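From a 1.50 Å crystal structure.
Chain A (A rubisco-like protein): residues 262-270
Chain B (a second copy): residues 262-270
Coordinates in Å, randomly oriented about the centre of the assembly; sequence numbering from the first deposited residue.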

# COMPACT_ATOMS: atom_id res chain seq x y z
N ILE A 262 -8.60 1.27 2.98
CA ILE A 262 -8.24 0.20 2.05
C ILE A 262 -6.75 -0.07 1.90
O ILE A 262 -6.34 -1.22 1.82
CB ILE A 262 -8.87 0.43 0.66
CG1 ILE A 262 -8.63 1.87 0.17
CG2 ILE A 262 -10.38 0.13 0.73
CD1 ILE A 262 -9.03 2.11 -1.32
N ASN A 263 -5.93 0.97 1.84
CA ASN A 263 -4.51 0.75 1.59
C ASN A 263 -3.85 -0.09 2.68
O ASN A 263 -2.98 -0.91 2.41
CB ASN A 263 -3.76 2.06 1.42
CG ASN A 263 -4.22 2.82 0.21
OD1 ASN A 263 -4.38 2.24 -0.87
ND2 ASN A 263 -4.47 4.12 0.39
N TRP A 264 -4.29 0.12 3.92
CA TRP A 264 -3.66 -0.54 5.05
C TRP A 264 -4.32 -1.86 5.37
O TRP A 264 -3.69 -2.77 5.93
CB TRP A 264 -3.69 0.40 6.26
CG TRP A 264 -3.28 1.81 5.91
CD1 TRP A 264 -4.00 2.94 6.15
CD2 TRP A 264 -2.09 2.22 5.22
NE1 TRP A 264 -3.31 4.04 5.67
CE2 TRP A 264 -2.14 3.62 5.10
CE3 TRP A 264 -0.98 1.54 4.72
CZ2 TRP A 264 -1.12 4.35 4.48
CZ3 TRP A 264 0.03 2.27 4.10
CH2 TRP A 264 -0.05 3.66 4.01
N CYS A 265 -5.59 -1.99 4.99
CA CYS A 265 -6.30 -3.26 5.10
C CYS A 265 -5.78 -4.25 4.06
O CYS A 265 -5.53 -5.42 4.39
CB CYS A 265 -7.80 -3.05 4.93
SG CYS A 265 -8.57 -2.19 6.33
N GLY A 266 -5.61 -3.77 2.83
CA GLY A 266 -5.11 -4.60 1.74
C GLY A 266 -6.17 -5.28 0.90
O GLY A 266 -7.28 -5.57 1.38
N PHE A 267 -5.83 -5.57 -0.35
CA PHE A 267 -6.77 -6.25 -1.24
C PHE A 267 -7.23 -7.58 -0.65
O PHE A 267 -8.39 -7.94 -0.75
CB PHE A 267 -6.15 -6.52 -2.61
CG PHE A 267 -5.75 -5.27 -3.38
CD1 PHE A 267 -6.73 -4.39 -3.84
CD2 PHE A 267 -4.42 -5.00 -3.66
CE1 PHE A 267 -6.38 -3.24 -4.56
CE2 PHE A 267 -4.05 -3.86 -4.38
CZ PHE A 267 -5.04 -2.98 -4.84
N SER A 268 -6.29 -8.32 -0.04
CA SER A 268 -6.61 -9.65 0.49
C SER A 268 -7.69 -9.58 1.56
O SER A 268 -8.62 -10.41 1.59
CB SER A 268 -5.35 -10.29 1.09
OG SER A 268 -4.38 -10.48 0.07
N ALA A 269 -7.57 -8.62 2.46
CA ALA A 269 -8.54 -8.46 3.54
C ALA A 269 -9.87 -7.94 3.01
O ALA A 269 -10.94 -8.44 3.39
CB ALA A 269 -8.02 -7.52 4.62
N ILE A 270 -9.83 -6.93 2.15
CA ILE A 270 -11.08 -6.32 1.71
C ILE A 270 -11.91 -7.27 0.85
O ILE A 270 -13.14 -7.31 1.01
CB ILE A 270 -10.84 -4.97 1.01
CG1 ILE A 270 -10.19 -3.97 1.98
CG2 ILE A 270 -12.15 -4.43 0.44
CD1 ILE A 270 -10.98 -3.67 3.26
N ILE B 262 3.34 -8.52 0.85
CA ILE B 262 2.73 -7.80 1.97
C ILE B 262 1.95 -6.54 1.59
O ILE B 262 0.89 -6.29 2.15
CB ILE B 262 3.76 -7.47 3.06
CG1 ILE B 262 5.02 -6.83 2.45
CG2 ILE B 262 4.12 -8.75 3.82
CD1 ILE B 262 6.02 -6.26 3.50
N ASN B 263 2.47 -5.73 0.68
CA ASN B 263 1.80 -4.47 0.38
C ASN B 263 0.39 -4.68 -0.17
O ASN B 263 -0.51 -3.90 0.14
CB ASN B 263 2.62 -3.63 -0.59
CG ASN B 263 3.94 -3.22 -0.01
OD1 ASN B 263 4.00 -2.77 1.15
ND2 ASN B 263 5.01 -3.38 -0.78
N TRP B 264 0.22 -5.73 -0.96
CA TRP B 264 -1.05 -5.95 -1.62
C TRP B 264 -1.98 -6.81 -0.78
O TRP B 264 -3.20 -6.74 -0.91
CB TRP B 264 -0.80 -6.58 -3.00
CG TRP B 264 0.31 -5.90 -3.75
CD1 TRP B 264 1.42 -6.49 -4.27
CD2 TRP B 264 0.43 -4.50 -4.02
NE1 TRP B 264 2.22 -5.54 -4.87
CE2 TRP B 264 1.64 -4.31 -4.73
CE3 TRP B 264 -0.36 -3.38 -3.74
CZ2 TRP B 264 2.06 -3.06 -5.17
CZ3 TRP B 264 0.07 -2.13 -4.18
CH2 TRP B 264 1.26 -1.99 -4.89
N CYS B 265 -1.39 -7.62 0.09
CA CYS B 265 -2.17 -8.40 1.05
C CYS B 265 -2.73 -7.49 2.13
O CYS B 265 -3.92 -7.60 2.49
CB CYS B 265 -1.29 -9.48 1.68
SG CYS B 265 -0.88 -10.83 0.55
N GLY B 266 -1.89 -6.57 2.63
CA GLY B 266 -2.30 -5.62 3.66
C GLY B 266 -2.06 -6.06 5.09
O GLY B 266 -2.03 -7.26 5.39
N PHE B 267 -1.89 -5.08 5.98
CA PHE B 267 -1.67 -5.39 7.39
C PHE B 267 -2.81 -6.25 7.95
O PHE B 267 -2.57 -7.16 8.73
CB PHE B 267 -1.57 -4.11 8.23
CG PHE B 267 -0.41 -3.22 7.86
CD1 PHE B 267 0.90 -3.64 8.08
CD2 PHE B 267 -0.63 -1.95 7.33
CE1 PHE B 267 1.99 -2.81 7.76
CE2 PHE B 267 0.45 -1.10 7.01
CZ PHE B 267 1.76 -1.54 7.23
N SER B 268 -4.05 -5.93 7.57
CA SER B 268 -5.21 -6.64 8.11
C SER B 268 -5.16 -8.13 7.79
O SER B 268 -5.45 -8.98 8.65
CB SER B 268 -6.50 -6.04 7.54
OG SER B 268 -6.63 -4.70 7.94
N ALA B 269 -4.82 -8.45 6.55
CA ALA B 269 -4.74 -9.85 6.13
C ALA B 269 -3.55 -10.56 6.76
O ALA B 269 -3.67 -11.69 7.24
CB ALA B 269 -4.67 -9.96 4.61
N ILE B 270 -2.39 -9.91 6.74
CA ILE B 270 -1.19 -10.59 7.22
C ILE B 270 -1.24 -10.86 8.72
O ILE B 270 -0.83 -11.94 9.16
CB ILE B 270 0.09 -9.84 6.81
CG1 ILE B 270 0.22 -9.78 5.28
CG2 ILE B 270 1.32 -10.50 7.45
CD1 ILE B 270 0.24 -11.13 4.56

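The two copies meet across an exact two-fold axis that passes beside the glycine at the turn between two helical segments, so that each contact between unlike residues occurs twice, while those between a residue and its own mate occur once. At the centre, A:Gly266 CA lies 3.6 Å from B:Gly266 CA. Together the two stretches bury 507 Å², and the polar contacts between them are made largely by the backbone.

The conventional hydrogen bonds across the interface are a symmetric pair: B:Phe267 N donates to A:Trp264 O at 2.9 Å, and A:Phe267 N donates to B:Trp264 O over the same distance. Although short, each is weak, because the angle at the hydrogen is only 124°. The arrangement suits the ends of the helices nonetheless. The amide of A:Phe267 lies in the first turn of a helix, where the usual helical acceptor four residues earlier is not in place, and the carbonyl of A:Trp264 lies near the end of the preceding one; each finds a partner in chain B, and the same holds with the chains exchanged.

The neighbouring carbonyl is served differently. A:Cys265 O receives a CA-H...O contact from B:Gly266 CA at 3.3 Å, with an angle of 150° at the hydrogen, and B:Cys265 O receives the equivalent contact from A:Gly266 CA. This approach also brings A:Cys265 O within 3.3 Å of B:Cys265 O; as both are acceptors, they cannot bond to each other, and the glycine CA-H groups offer these carbonyls some compensation. Within each chain, the glycine backbone is itself satisfied: A:Gly266 N donates to A:Ile262 O at 2.8 Å, and A:Gly266 O accepts from A:Ile270 N at 3.0 Å, with the same bonds in chain B.

Glycine is required here on two counts. At phi 92° and psi 153°, a CB would be jammed against the preceding carbonyl oxygen. It would also point toward the other copy, where an ideal CB on A:Gly266 would fall 2.0 Å from B:Cys265 O and 2.3 Å from B:Gly266 CA.

Around these backbone contacts, small side chains permit close packing. A:Ala269 and A:Ser268 both direct CA-to-CB toward the partner. A:Ala269 CB lies 4.1 Å from B:Ala269 CB and 3.6 Å from B:Ser268 CB, so the alanine methyl group packs closely against both residues of the partner. The serine, in the m rotamer, places A:Ser268 OG 3.2 Å from B:Cys265 CA and 3.6 Å from B:Cys265 SG; its hydroxyl is hydrogen-bonded elsewhere in the structure. The cysteine CA-to-CB bond points away overall, yet its CB still touches the other stretch.

Larger aromatic groups cover the flanks. A:Trp264 and B:Phe267 are both m at chi1, and both have sideways CA-to-CB bonds; A:Trp264 CE3 lies 3.8 Å from B:Phe267 CE2 in an oblique apolar contact, repeated by A:Phe267 and B:Trp264. Each tryptophan thus contributes its carbonyl to a cross-chain hydrogen bond and its ring to apolar packing, while its NE1 is satisfied elsewhere.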